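Local coordinates for protein phosphoglycerate dehydrogenase (Lactobacillus plantarum, PDB 3EVT) that probably catalyses the NAD-dependent oxidation of 3-phosphoglycerate to 3-phosphohydroxypyruvate, as a D-isomer-specific 2-hydroxyacid dehydrogenase, at residues 42-47 / 60-65; 96-101 / 146-151; 133-138 / 159-164; 184-189 / 214-219; 236-241 / 263-268. All blocks are in the same frame, centred on the assembly; numbering follows the deposited sequence.

Contact 1: 42-47 / 60-65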
# COMPACT_ATOMS: atom_id res chain seq x y z
N GLU A 42 -32.96 -1.79 6.84
CA GLU A 42 -31.99 -0.95 7.56
C GLU A 42 -30.91 -0.38 6.66
O GLU A 42 -30.25 0.60 6.99
CB GLU A 42 -31.37 -1.71 8.73
CG GLU A 42 -32.38 -2.15 9.77
CD GLU A 42 -31.72 -2.89 10.93
OE1 GLU A 42 -30.61 -2.51 11.36
OE2 GLU A 42 -32.30 -3.89 11.40
N VAL A 43 -30.74 -1.01 5.51
CA VAL A 43 -29.74 -0.59 4.55
C VAL A 43 -30.33 -0.57 3.12
O VAL A 43 -31.20 -1.37 2.77
CB VAL A 43 -28.56 -1.54 4.59
CG1 VAL A 43 -27.53 -1.15 3.53
CG2 VAL A 43 -27.98 -1.58 6.03
N MET A 44 -29.85 0.36 2.32
CA MET A 44 -30.26 0.43 0.95
C MET A 44 -29.00 0.41 0.09
O MET A 44 -28.07 1.22 0.27
CB MET A 44 -31.13 1.69 0.72
CG MET A 44 -31.99 1.69 -0.58
SD MET A 44 -33.01 3.22 -0.78
CE MET A 44 -33.46 3.40 0.93
N TYR A 45 -28.94 -0.56 -0.81
CA TYR A 45 -27.90 -0.56 -1.81
C TYR A 45 -28.47 0.04 -3.12
O TYR A 45 -29.32 -0.59 -3.78
CB TYR A 45 -27.44 -1.99 -2.03
CG TYR A 45 -26.40 -2.15 -3.10
CD1 TYR A 45 -25.37 -1.23 -3.25
CD2 TYR A 45 -26.43 -3.24 -3.96
CE1 TYR A 45 -24.38 -1.40 -4.27
CE2 TYR A 45 -25.46 -3.42 -4.94
CZ TYR A 45 -24.44 -2.51 -5.09
OH TYR A 45 -23.54 -2.73 -6.10
N GLY A 46 -28.04 1.27 -3.44
CA GLY A 46 -28.54 2.04 -4.58
C GLY A 46 -29.63 2.98 -4.11
O GLY A 46 -30.39 2.65 -3.22
N ASN A 47 -29.74 4.16 -4.70
CA ASN A 47 -30.87 5.04 -4.42
C ASN A 47 -32.14 4.49 -5.12
O ASN A 47 -32.04 3.77 -6.10
CB ASN A 47 -30.52 6.48 -4.82
CG ASN A 47 -31.68 7.48 -4.65
OD1 ASN A 47 -32.50 7.41 -3.70
ND2 ASN A 47 -31.74 8.46 -5.56
N ASN A 60 -39.57 3.96 10.66
CA ASN A 60 -38.63 3.25 9.81
C ASN A 60 -37.38 2.96 10.62
O ASN A 60 -37.16 3.59 11.65
CB ASN A 60 -38.31 4.05 8.54
CG ASN A 60 -37.37 5.21 8.79
OD1 ASN A 60 -36.15 5.06 8.79
ND2 ASN A 60 -37.93 6.39 8.91
N GLN A 61 -36.53 2.06 10.15
CA GLN A 61 -35.27 1.80 10.83
C GLN A 61 -34.08 1.96 9.90
O GLN A 61 -33.11 1.19 10.00
CB GLN A 61 -35.28 0.41 11.39
CG GLN A 61 -36.41 0.21 12.36
CD GLN A 61 -36.30 -1.11 13.07
OE1 GLN A 61 -35.50 -1.25 14.01
NE2 GLN A 61 -37.09 -2.09 12.61
N LEU A 62 -34.14 2.92 9.00
CA LEU A 62 -33.09 3.02 7.99
C LEU A 62 -31.85 3.59 8.64
O LEU A 62 -31.92 4.58 9.38
CB LEU A 62 -33.51 3.86 6.78
CG LEU A 62 -32.52 3.98 5.63
CD1 LEU A 62 -32.38 2.64 4.90
CD2 LEU A 62 -32.93 5.10 4.62
N LYS A 63 -30.71 2.95 8.36
CA LYS A 63 -29.49 3.34 9.01
C LYS A 63 -28.34 3.68 8.04
O LYS A 63 -27.49 4.49 8.33
CB LYS A 63 -29.09 2.23 9.99
CG LYS A 63 -30.07 1.99 11.14
CD LYS A 63 -29.48 1.02 12.16
CE LYS A 63 -30.54 0.06 12.72
NZ LYS A 63 -31.84 0.75 12.95
N PHE A 64 -28.32 3.06 6.86
CA PHE A 64 -27.20 3.24 5.94
C PHE A 64 -27.71 3.20 4.50
O PHE A 64 -28.30 2.22 4.10
CB PHE A 64 -26.10 2.16 6.22
CG PHE A 64 -25.06 1.95 5.09
CD1 PHE A 64 -24.48 3.02 4.41
CD2 PHE A 64 -24.62 0.65 4.79
CE1 PHE A 64 -23.51 2.81 3.39
CE2 PHE A 64 -23.65 0.40 3.80
CZ PHE A 64 -23.11 1.49 3.07
N VAL A 65 -27.50 4.28 3.72
CA VAL A 65 -27.74 4.24 2.25
C VAL A 65 -26.42 4.26 1.45
O VAL A 65 -25.59 5.14 1.63
CB VAL A 65 -28.64 5.40 1.77
CG1 VAL A 65 -28.79 5.39 0.25
CG2 VAL A 65 -30.01 5.30 2.41
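Val-43 and Met-44 pair in parallel with Phe-64 and Val-65 in a beta-alpha-beta unit, in which strand 41-45 is followed by helix 50-56 and then by the neighbouring strand 64-66. One carbonyl starts the pairing: Glu-42 O accepts from two successive amides, Lys-63 N at 2.8 Å and Phe-64 N at 3.1 Å. The Phe-64 donor lies nearly along the C=O axis, whereas that of Lys-63 is tilted out of the carbonyl plane. Phe-64 then returns a bond through its own carbonyl, which takes the amide of Met-44 (N to O 3.0 Å).

The two faces of the strands differ. On one, Val-43 CG1, anti to its backbone N (chi1 177°), meets Phe-64 CD2 obliquely at 3.6 Å. On the other, the thioether chain of Met-44 bends at its last torsion and brings CE to 4.1 Å from Leu-62 CD2, while Met-44 CB packs against Val-65 CG2. Beside the start of the pairing, Glu-42 and Lys-63 run side by side and point the same way; their salt bridge is long, OE1 to NZ 3.8 Å. Lys-63 NZ also bonds to Gln-61 O from above the carbonyl plane, and the Asn-60 side chain closes an Asx turn, its OD1 accepting from Leu-62 N at 2.9 Å.

Helix 50-56 packs on the Met-44 and Leu-62 side through Leu-51, and helix 284-302 lies on the Val-43 and Phe-64 side through Phe-292, Phe-299 and Asn-295. Strand 3-6 flanks strand 41-45 and bonds to Glu-42 and Val-43.

Contact 2: 96-101 / 146-151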
# COMPACT_ATOMS: atom_id res chain seq x y z
N ASP A 96 -8.08 5.47 -7.66
CA ASP A 96 -7.55 4.29 -6.93
C ASP A 96 -6.77 3.30 -7.79
O ASP A 96 -5.68 2.87 -7.38
CB ASP A 96 -8.67 3.51 -6.22
CG ASP A 96 -8.73 3.79 -4.68
OD1 ASP A 96 -8.77 5.00 -4.28
OD2 ASP A 96 -8.75 2.79 -3.88
N ALA A 97 -7.30 2.90 -8.95
CA ALA A 97 -6.56 1.97 -9.82
C ALA A 97 -5.23 2.53 -10.30
O ALA A 97 -4.25 1.84 -10.29
CB ALA A 97 -7.41 1.50 -11.03
N ILE A 98 -5.23 3.77 -10.77
CA ILE A 98 -4.02 4.40 -11.25
C ILE A 98 -3.00 4.53 -10.12
O ILE A 98 -1.80 4.34 -10.30
CB ILE A 98 -4.34 5.80 -11.77
CG1 ILE A 98 -5.24 5.73 -13.00
CG2 ILE A 98 -3.06 6.58 -11.98
CD1 ILE A 98 -5.95 7.17 -13.34
N SER A 99 -3.45 4.83 -8.92
CA SER A 99 -2.52 4.86 -7.82
C SER A 99 -1.88 3.51 -7.55
O SER A 99 -0.65 3.43 -7.28
CB SER A 99 -3.24 5.33 -6.57
OG SER A 99 -3.51 6.70 -6.71
N GLU A 100 -2.70 2.45 -7.56
CA GLU A 100 -2.17 1.08 -7.44
C GLU A 100 -1.10 0.73 -8.51
O GLU A 100 -0.09 0.11 -8.20
CB GLU A 100 -3.31 0.05 -7.50
CG GLU A 100 -4.19 0.05 -6.21
CD GLU A 100 -5.01 -1.22 -6.10
OE1 GLU A 100 -4.64 -2.20 -6.82
OE2 GLU A 100 -5.99 -1.23 -5.29
N SER A 101 -1.32 1.14 -9.76
CA SER A 101 -0.27 1.03 -10.80
C SER A 101 1.02 1.72 -10.46
O SER A 101 2.10 1.19 -10.73
CB SER A 101 -0.75 1.59 -12.12
OG SER A 101 -1.82 0.77 -12.60
N GLY A 146 -4.31 17.08 -8.26
CA GLY A 146 -5.74 16.79 -8.47
C GLY A 146 -6.15 15.48 -7.79
O GLY A 146 -5.42 14.96 -6.92
N GLN A 147 -7.31 14.95 -8.17
CA GLN A 147 -7.87 13.78 -7.50
C GLN A 147 -6.90 12.60 -7.53
O GLN A 147 -6.70 11.91 -6.52
CB GLN A 147 -9.16 13.37 -8.21
CG GLN A 147 -10.05 12.36 -7.46
CD GLN A 147 -10.88 11.50 -8.43
OE1 GLN A 147 -11.03 11.84 -9.62
NE2 GLN A 147 -11.40 10.38 -7.94
N ILE A 148 -6.31 12.34 -8.69
CA ILE A 148 -5.31 11.27 -8.83
C ILE A 148 -4.09 11.44 -7.91
O ILE A 148 -3.75 10.54 -7.14
CB ILE A 148 -4.88 11.09 -10.31
CG1 ILE A 148 -6.02 10.44 -11.12
CG2 ILE A 148 -3.59 10.25 -10.42
CD1 ILE A 148 -5.89 10.73 -12.59
N GLY A 149 -3.46 12.62 -7.97
CA GLY A 149 -2.30 12.93 -7.15
C GLY A 149 -2.62 12.68 -5.68
O GLY A 149 -1.78 12.16 -4.91
N GLN A 150 -3.84 13.02 -5.28
CA GLN A 150 -4.24 12.96 -3.88
C GLN A 150 -4.50 11.54 -3.42
O GLN A 150 -4.22 11.18 -2.26
CB GLN A 150 -5.52 13.78 -3.70
CG GLN A 150 -5.31 15.31 -3.76
CD GLN A 150 -6.63 16.06 -3.70
OE1 GLN A 150 -7.54 15.67 -2.97
NE2 GLN A 150 -6.76 17.11 -4.50
N SER A 151 -5.06 10.72 -4.32
CA SER A 151 -5.29 9.32 -3.96
C SER A 151 -3.97 8.55 -3.94
O SER A 151 -3.76 7.72 -3.08
CB SER A 151 -6.39 8.67 -4.80
OG SER A 151 -5.88 8.16 -6.01
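Ser-99 and Ser-151 meet where helix 93-110 crosses helix 147-158, the helix that follows the first strand of a Rossmann-type domain. Gly-146, at the N-cap position, and Gly-149 belong to a sequence that fits the GxGxxG pattern of dinucleotide-binding proteins. The two short helical segments approach to 8.8 Å between axes and cross at -54°.

The apolar part of the contact is a pair of isoleucines. Ile-98 and Ile-148 cross at about a right angle, with CD1 of Ile-98 lying 3.6 Å from CD1 of Ile-148; closer to the backbones, their CG2 methyls are 4.0 Å apart. Beyond the pair, Ile-98 also touches Ile-226, and Ile-148 also touches Ala-95 of helix 93-110.

Polar interactions lie beside this pair. Asp-96 comes near Ser-151 without bonding to it, its OD1 standing 4.4 Å from Ser-151 CB, and its OD2 makes a salt bridge with Lys-155 further along helix 147-158. That bridge is a second tie between the same two helices. On a different side of helix 93-110, the Glu-100 carboxylate accepts from the backbone amides of Leu-135 and Thr-136 of the second subunit, so this helix also takes part in the dimer interface.

The hydroxyls of the two serines join directly, and either could be the donor. Ser-151 OG sits between its own backbone N and carbonyl carbon (chi1 86°) and forms a hydrogen bond at 2.9 Å with Ser-99 OG, which also bonds to Ala-95 O.

Contact 3: 133-138 / 159-164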
# COMPACT_ATOMS: atom_id res chain seq x y z
N SER A 133 15.14 -2.17 -1.18
CA SER A 133 14.86 -1.11 -0.23
C SER A 133 13.34 -1.10 -0.03
O SER A 133 12.64 -1.88 -0.68
CB SER A 133 15.42 0.22 -0.77
OG SER A 133 14.92 0.51 -2.10
N THR A 134 12.83 -0.27 0.87
CA THR A 134 11.40 -0.23 1.13
C THR A 134 10.85 1.13 0.71
O THR A 134 11.60 2.12 0.70
CB THR A 134 11.07 -0.46 2.64
OG1 THR A 134 11.76 0.50 3.41
CG2 THR A 134 11.49 -1.88 3.14
N LEU A 135 9.56 1.20 0.40
CA LEU A 135 8.89 2.49 0.27
C LEU A 135 8.86 3.27 1.59
O LEU A 135 9.04 4.50 1.62
CB LEU A 135 7.47 2.33 -0.28
CG LEU A 135 7.40 1.67 -1.69
CD1 LEU A 135 6.00 1.69 -2.21
CD2 LEU A 135 8.30 2.36 -2.63
N THR A 136 8.64 2.55 2.69
CA THR A 136 8.55 3.23 3.98
C THR A 136 9.82 4.06 4.17
O THR A 136 10.94 3.59 3.93
CB THR A 136 8.29 2.28 5.14
OG1 THR A 136 8.05 3.04 6.34
CG2 THR A 136 9.46 1.31 5.33
N GLY A 137 9.65 5.32 4.51
CA GLY A 137 10.82 6.13 4.77
C GLY A 137 11.35 6.90 3.57
O GLY A 137 12.22 7.71 3.75
N GLN A 138 10.84 6.66 2.36
CA GLN A 138 11.35 7.35 1.15
C GLN A 138 10.47 8.54 0.73
O GLN A 138 9.35 8.74 1.27
CB GLN A 138 11.64 6.35 -0.00
CG GLN A 138 12.55 5.16 0.37
CD GLN A 138 13.29 4.52 -0.85
OE1 GLN A 138 13.91 5.25 -1.65
NE2 GLN A 138 13.22 3.16 -0.99
N LEU A 159 1.65 3.98 3.49
CA LEU A 159 2.79 3.06 3.40
C LEU A 159 4.11 3.65 4.01
O LEU A 159 5.19 3.07 3.90
CB LEU A 159 2.97 2.61 1.96
CG LEU A 159 1.82 1.68 1.57
CD1 LEU A 159 1.72 1.56 0.06
CD2 LEU A 159 2.05 0.29 2.26
N GLY A 160 4.01 4.81 4.64
CA GLY A 160 5.15 5.42 5.29
C GLY A 160 5.99 6.31 4.40
O GLY A 160 7.05 6.74 4.81
N MET A 161 5.52 6.59 3.18
CA MET A 161 6.29 7.52 2.30
C MET A 161 6.10 8.99 2.73
O MET A 161 5.07 9.37 3.28
CB MET A 161 5.95 7.34 0.83
CG MET A 161 6.13 5.88 0.23
SD MET A 161 6.05 5.92 -1.60
CE MET A 161 7.78 6.17 -1.90
N HIS A 162 7.13 9.80 2.54
CA HIS A 162 6.96 11.25 2.63
C HIS A 162 6.55 11.86 1.24
O HIS A 162 7.25 11.74 0.23
CB HIS A 162 8.20 11.95 3.20
CG HIS A 162 7.99 13.41 3.42
ND1 HIS A 162 7.25 13.91 4.47
CD2 HIS A 162 8.44 14.49 2.73
CE1 HIS A 162 7.24 15.23 4.42
NE2 HIS A 162 7.94 15.60 3.36
N VAL A 163 5.41 12.52 1.22
CA VAL A 163 4.80 12.92 -0.05
C VAL A 163 4.71 14.44 -0.27
O VAL A 163 4.07 15.18 0.48
CB VAL A 163 3.42 12.27 -0.26
CG1 VAL A 163 3.04 12.35 -1.70
CG2 VAL A 163 3.45 10.80 0.20
N ILE A 164 5.35 14.86 -1.34
CA ILE A 164 5.35 16.24 -1.78
C ILE A 164 4.72 16.34 -3.14
O ILE A 164 5.05 15.54 -4.04
CB ILE A 164 6.80 16.74 -1.93
CG1 ILE A 164 7.57 16.46 -0.64
CG2 ILE A 164 6.82 18.23 -2.35
CD1 ILE A 164 8.89 17.17 -0.59
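Gly-137 and Gly-160 join the loop before strand 139-143 to the turn leading into strand 162-167, two neighbouring strands of the Rossmann-type sheet. Gly-137 N donates to Gly-160 O at 3.0 Å in an almost straight bond, although the donor stands well above the carbonyl plane. Further on, His-162 N reaches Gln-138 O at 2.8 Å and opens the parallel pairing.

The tight part is apolar and involves the first residue of the type II turn from Leu-135 to Gln-138. Met-161 CG packs 3.8 Å from Leu-135 CB, and a bend at chi3 (90°) carries CE to 3.9 Å from Leu-135 CD2. An alanine in place of Met-161 would probably open a gap beside Leu-135 and Phe-194 and leave the leucine methyl freer to turn.

The looser side is partly exposed. Here Thr-136 CA makes a CA-H...O contact with Leu-159 O at 3.4 Å, while Thr-136 OG1 lies 3.9 Å from Gly-160 CA. Gly-160 carries no side chain beside that hydroxyl. The same glycine, at positive phi, is the C-prime residue of the Schellman motif that ends helix 147-158. Thr-136 also packs on Arg-307 of the second subunit.

Met-106 of helix 93-110 touches both Leu-135 and Met-161, and Phe-194 of strand 194-197 packs on the same two residues. His-162 stacks on His-177 and bonds to Glu-178 of strand 178-181.

Contact 4: 184-189 / 214-219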
# COMPACT_ATOMS: atom_id res chain seq x y z
N ALA A 184 9.08 26.38 -7.76
CA ALA A 184 9.73 26.16 -6.44
C ALA A 184 10.16 24.71 -6.16
O ALA A 184 10.08 24.25 -5.02
CB ALA A 184 8.79 26.70 -5.30
N THR A 185 10.63 24.00 -7.18
CA THR A 185 10.82 22.52 -7.09
C THR A 185 12.23 22.00 -6.92
O THR A 185 12.42 20.77 -6.75
CB THR A 185 10.26 21.74 -8.34
OG1 THR A 185 10.85 22.23 -9.55
CG2 THR A 185 8.75 21.85 -8.44
N ALA A 186 13.23 22.88 -7.00
CA ALA A 186 14.62 22.46 -6.93
C ALA A 186 14.93 21.63 -5.69
O ALA A 186 15.68 20.67 -5.78
CB ALA A 186 15.56 23.65 -7.02
N ASP A 187 14.40 21.99 -4.53
CA ASP A 187 14.76 21.26 -3.31
C ASP A 187 14.15 19.85 -3.27
O ASP A 187 14.82 18.88 -2.89
CB ASP A 187 14.35 22.05 -2.09
CG ASP A 187 15.26 23.24 -1.86
OD1 ASP A 187 16.51 23.08 -1.96
OD2 ASP A 187 14.75 24.32 -1.56
N ALA A 188 12.88 19.76 -3.65
CA ALA A 188 12.13 18.53 -3.71
C ALA A 188 12.75 17.57 -4.70
O ALA A 188 12.90 16.38 -4.40
CB ALA A 188 10.72 18.82 -4.08
N LEU A 189 13.17 18.10 -5.85
CA LEU A 189 13.94 17.33 -6.83
C LEU A 189 15.27 16.79 -6.34
O LEU A 189 15.71 15.74 -6.82
CB LEU A 189 14.24 18.16 -8.09
CG LEU A 189 13.02 18.45 -8.94
CD1 LEU A 189 13.27 19.69 -9.79
CD2 LEU A 189 12.64 17.20 -9.77
N PHE A 214 16.16 16.73 -14.81
CA PHE A 214 16.91 15.55 -14.46
C PHE A 214 18.20 15.92 -13.76
O PHE A 214 18.60 15.26 -12.81
CB PHE A 214 17.19 14.67 -15.70
CG PHE A 214 15.95 14.09 -16.32
CD1 PHE A 214 14.83 13.81 -15.53
CD2 PHE A 214 15.89 13.84 -17.69
CE1 PHE A 214 13.69 13.28 -16.09
CE2 PHE A 214 14.73 13.31 -18.28
CZ PHE A 214 13.62 13.03 -17.47
N GLN A 215 18.86 16.97 -14.22
CA GLN A 215 20.12 17.42 -13.62
C GLN A 215 19.98 17.96 -12.19
O GLN A 215 20.95 17.97 -11.47
CB GLN A 215 20.78 18.52 -14.50
CG GLN A 215 22.08 18.06 -15.20
CD GLN A 215 22.35 18.76 -16.54
OE1 GLN A 215 22.32 20.01 -16.62
NE2 GLN A 215 22.61 17.97 -17.59
N GLN A 216 18.79 18.42 -11.80
CA GLN A 216 18.57 18.89 -10.43
C GLN A 216 18.37 17.77 -9.38
O GLN A 216 18.26 18.08 -8.19
CB GLN A 216 17.35 19.83 -10.37
CG GLN A 216 17.50 21.13 -11.12
CD GLN A 216 16.17 21.84 -11.26
OE1 GLN A 216 15.82 22.72 -10.46
NE2 GLN A 216 15.40 21.44 -12.23
N THR A 217 18.34 16.51 -9.80
CA THR A 217 18.06 15.41 -8.87
C THR A 217 19.36 14.98 -8.26
O THR A 217 20.38 14.98 -8.95
CB THR A 217 17.41 14.14 -9.56
OG1 THR A 217 18.36 13.47 -10.41
CG2 THR A 217 16.17 14.47 -10.32
N LYS A 218 19.34 14.56 -7.00
CA LYS A 218 20.57 14.06 -6.40
C LYS A 218 20.49 12.62 -5.80
O LYS A 218 21.50 12.07 -5.38
CB LYS A 218 21.05 15.09 -5.37
CG LYS A 218 21.01 16.52 -5.90
CD LYS A 218 22.39 16.97 -6.40
CE LYS A 218 22.34 18.35 -7.14
NZ LYS A 218 22.13 18.20 -8.64
N GLN A 219 19.30 12.02 -5.73
CA GLN A 219 19.23 10.69 -5.09
C GLN A 219 19.13 9.57 -6.11
O GLN A 219 18.81 8.45 -5.76
CB GLN A 219 18.03 10.56 -4.17
CG GLN A 219 17.87 11.69 -3.18
CD GLN A 219 19.14 11.91 -2.39
OE1 GLN A 219 19.83 10.94 -2.02
NE2 GLN A 219 19.48 13.17 -2.15
O HOH W 1 18.26 20.38 -6.95
O HOH W 2 16.61 13.15 -6.36
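Leu-189 meets Gln-216 and Thr-217 where helix 186-191 packs against the turn that follows helix 211-215 in the nucleotide-binding domain. The closest approach is made by a backbone oxygen: Thr-217 CA directs a CA-H...O contact at Leu-189 O, 3.1 Å away and with an angle of 159° at the hydrogen. Thr-217 CB also lies near that oxygen.

Beside it, the amide of Gln-216 spans one turn of the helix. With CG anti to the carbonyl carbon (chi1 -65°), the chain extends past Leu-189. Its NE2 is 3.7 Å from Leu-189 CD1 and its OE1 3.6 Å from Ala-186 CB, so the amide group serves here as a packing surface. An alanine in place of Gln-216 would probably leave a gap over Leu-189 CD1 and Ala-186 CB and admit more solvent to the leucine.

Two waters form the next shell. The first donates to Ala-186 O at 2.8 Å and to Gln-216 O at 2.6 Å; the second donates to Leu-189 O at 2.8 Å and accepts from Gln-219 N at 3.0 Å. Further out, Thr-217 OG1 lies within bonding reach of Gln-245 O and Phe-214 O. Tyr-143 and Leu-141 of strand 139-143, with Ile-195 of strand 194-197, support Leu-189 from within the domain.

Direct contact between the segments is therefore amide-to-carbon packing and a CA-H...O approach, while water links carbonyl to carbonyl at one point and carbonyl to amide at the other.

Contact 5: 236-241 / 263-268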
# COMPACT_ATOMS: atom_id res chain seq x y z
N ALA A 236 16.48 12.78 -23.56
CA ALA A 236 17.02 13.19 -22.26
C ALA A 236 16.90 12.06 -21.23
O ALA A 236 17.86 11.77 -20.49
CB ALA A 236 16.30 14.42 -21.78
N LEU A 237 15.73 11.40 -21.22
CA LEU A 237 15.46 10.30 -20.30
C LEU A 237 16.53 9.19 -20.46
O LEU A 237 17.17 8.77 -19.47
CB LEU A 237 14.02 9.76 -20.47
CG LEU A 237 13.69 8.46 -19.67
CD1 LEU A 237 13.77 8.64 -18.14
CD2 LEU A 237 12.36 7.83 -20.03
N MET A 238 16.73 8.74 -21.70
CA MET A 238 17.70 7.69 -21.94
C MET A 238 19.12 8.11 -21.55
O MET A 238 19.86 7.31 -20.97
CB MET A 238 17.62 7.16 -23.37
CG MET A 238 16.32 6.31 -23.60
SD MET A 238 16.31 5.48 -25.20
CE MET A 238 15.96 6.95 -26.16
N THR A 239 19.47 9.38 -21.80
CA THR A 239 20.77 9.87 -21.37
C THR A 239 20.90 10.09 -19.84
O THR A 239 21.95 9.76 -19.25
CB THR A 239 21.35 11.01 -22.32
OG1 THR A 239 20.66 12.22 -22.11
CG2 THR A 239 21.16 10.65 -23.81
N ALA A 240 19.83 10.53 -19.18
CA ALA A 240 19.80 10.60 -17.69
C ALA A 240 20.00 9.23 -17.02
O ALA A 240 20.65 9.14 -15.98
CB ALA A 240 18.53 11.20 -17.20
N LEU A 241 19.42 8.19 -17.61
CA LEU A 241 19.63 6.82 -17.17
C LEU A 241 21.02 6.36 -17.52
O LEU A 241 21.67 5.67 -16.74
CB LEU A 241 18.60 5.90 -17.82
CG LEU A 241 17.15 6.13 -17.35
CD1 LEU A 241 16.12 5.58 -18.36
CD2 LEU A 241 16.93 5.58 -15.90
N HIS A 263 11.38 0.91 -31.32
CA HIS A 263 11.88 1.99 -30.48
C HIS A 263 12.92 1.46 -29.46
O HIS A 263 12.75 0.36 -28.91
CB HIS A 263 10.74 2.70 -29.77
CG HIS A 263 11.10 4.08 -29.32
ND1 HIS A 263 11.92 4.31 -28.24
CD2 HIS A 263 10.79 5.29 -29.84
CE1 HIS A 263 12.09 5.61 -28.10
NE2 HIS A 263 11.41 6.23 -29.05
N PRO A 264 13.99 2.24 -29.23
CA PRO A 264 15.07 1.71 -28.37
C PRO A 264 14.70 1.66 -26.88
O PRO A 264 15.29 0.86 -26.13
CB PRO A 264 16.29 2.61 -28.68
CG PRO A 264 15.76 3.79 -29.50
CD PRO A 264 14.36 3.49 -29.94
N LEU A 265 13.72 2.46 -26.46
CA LEU A 265 13.14 2.35 -25.09
C LEU A 265 12.77 0.92 -24.71
O LEU A 265 12.97 0.50 -23.56
CB LEU A 265 11.90 3.25 -24.90
CG LEU A 265 12.10 4.71 -24.53
CD1 LEU A 265 10.77 5.35 -24.34
CD2 LEU A 265 13.01 4.90 -23.27
N TRP A 266 12.20 0.18 -25.65
CA TRP A 266 11.82 -1.22 -25.34
C TRP A 266 12.99 -2.13 -24.95
O TRP A 266 12.81 -3.06 -24.17
CB TRP A 266 11.16 -1.91 -26.52
CG TRP A 266 9.77 -1.41 -26.96
CD1 TRP A 266 9.49 -0.65 -28.06
CD2 TRP A 266 8.49 -1.75 -26.37
NE1 TRP A 266 8.12 -0.48 -28.18
CE2 TRP A 266 7.49 -1.15 -27.16
CE3 TRP A 266 8.10 -2.51 -25.27
CZ2 TRP A 266 6.13 -1.27 -26.88
CZ3 TRP A 266 6.75 -2.64 -24.97
CH2 TRP A 266 5.77 -1.99 -25.77
N GLN A 267 14.15 -1.91 -25.57
CA GLN A 267 15.31 -2.78 -25.35
C GLN A 267 16.03 -2.52 -24.05
O GLN A 267 16.91 -3.28 -23.72
CB GLN A 267 16.36 -2.65 -26.48
CG GLN A 267 15.91 -1.90 -27.70
CD GLN A 267 15.14 -2.79 -28.69
OE1 GLN A 267 15.25 -4.04 -28.62
NE2 GLN A 267 14.35 -2.16 -29.60
N ARG A 268 15.68 -1.45 -23.31
CA ARG A 268 16.33 -1.19 -22.01
C ARG A 268 15.80 -2.14 -20.90
O ARG A 268 14.60 -2.51 -20.90
CB ARG A 268 16.14 0.25 -21.60
CG ARG A 268 16.12 1.28 -22.78
CD ARG A 268 17.27 2.29 -22.76
NE ARG A 268 17.86 2.59 -21.44
CZ ARG A 268 18.96 3.34 -21.27
NH1 ARG A 268 19.45 3.56 -20.05
NH2 ARG A 268 19.56 3.90 -22.31
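The guanidinium of Arg-268 packs against Met-238 and Leu-241 of helix 234-242 while two carboxylates outside the paired segments grip it: Asp-270 forms a salt bridge with NH1, and Asp-242, the last residue of helix 234-242, one with NH2. Bends at chi2 (-116°) and chi3 (-26°) turn the arginine chain. NH1 stands 3.3 Å from Leu-241 CB, and NH2 3.9 Å from Met-238 CB. The pairing with Asp-270 and Asp-242 probably fixes the rotation of the group, with one face over Met-238 CA.

The apolar half of the contact belongs to Leu-265, near the other end of the loop 263-268, and Met-238 carries most of the helix side. Met-238 CG sits 3.6 Å from Leu-265 CD2, and SD lies 3.9 Å from the same CD2. The two side chains cross at a slant, and Leu-237 CD2 adds a more distant touch on Leu-265 CD2 at 4.4 Å. Within the loop, Leu-265 N donates to His-263 ND1 at 3.1 Å, a bond that lies in the imidazole plane and ties the two residues together.

In the nucleotide-binding domain, Leu-251 of strand 248-251 touches both Leu-237 and Leu-265, while Leu-241 packs on Val-271 of strand 271-273. Trp-266 O accepts from Arg-121 and Gln-120 of the second subunit, so the loop that meets helix 234-242 also reaches the dimer interface.

In the fold
Contact 1 stands apart from the rest: it belongs to the five-stranded parallel sheet, and its centre is about 30 Å from that of contact 2 and 54 Å from that of contact 5. The other four surround the seven-stranded Rossmann-type sheet. Contacts 2 and 3 alternate along the chain, with centres about 16 Å apart, and helix 147-158 leads from one to strand 162-167 in the other; Glu-100 of each subunit pairs with the 133-138 loop of its partner. Contact 3 touches contact 4 through Ile-164 and Ala-188, and Phe-214 of contact 4 packs on Ala-240 of contact 5. The glycine-rich turn at contact 2 probably marks the cofactor side.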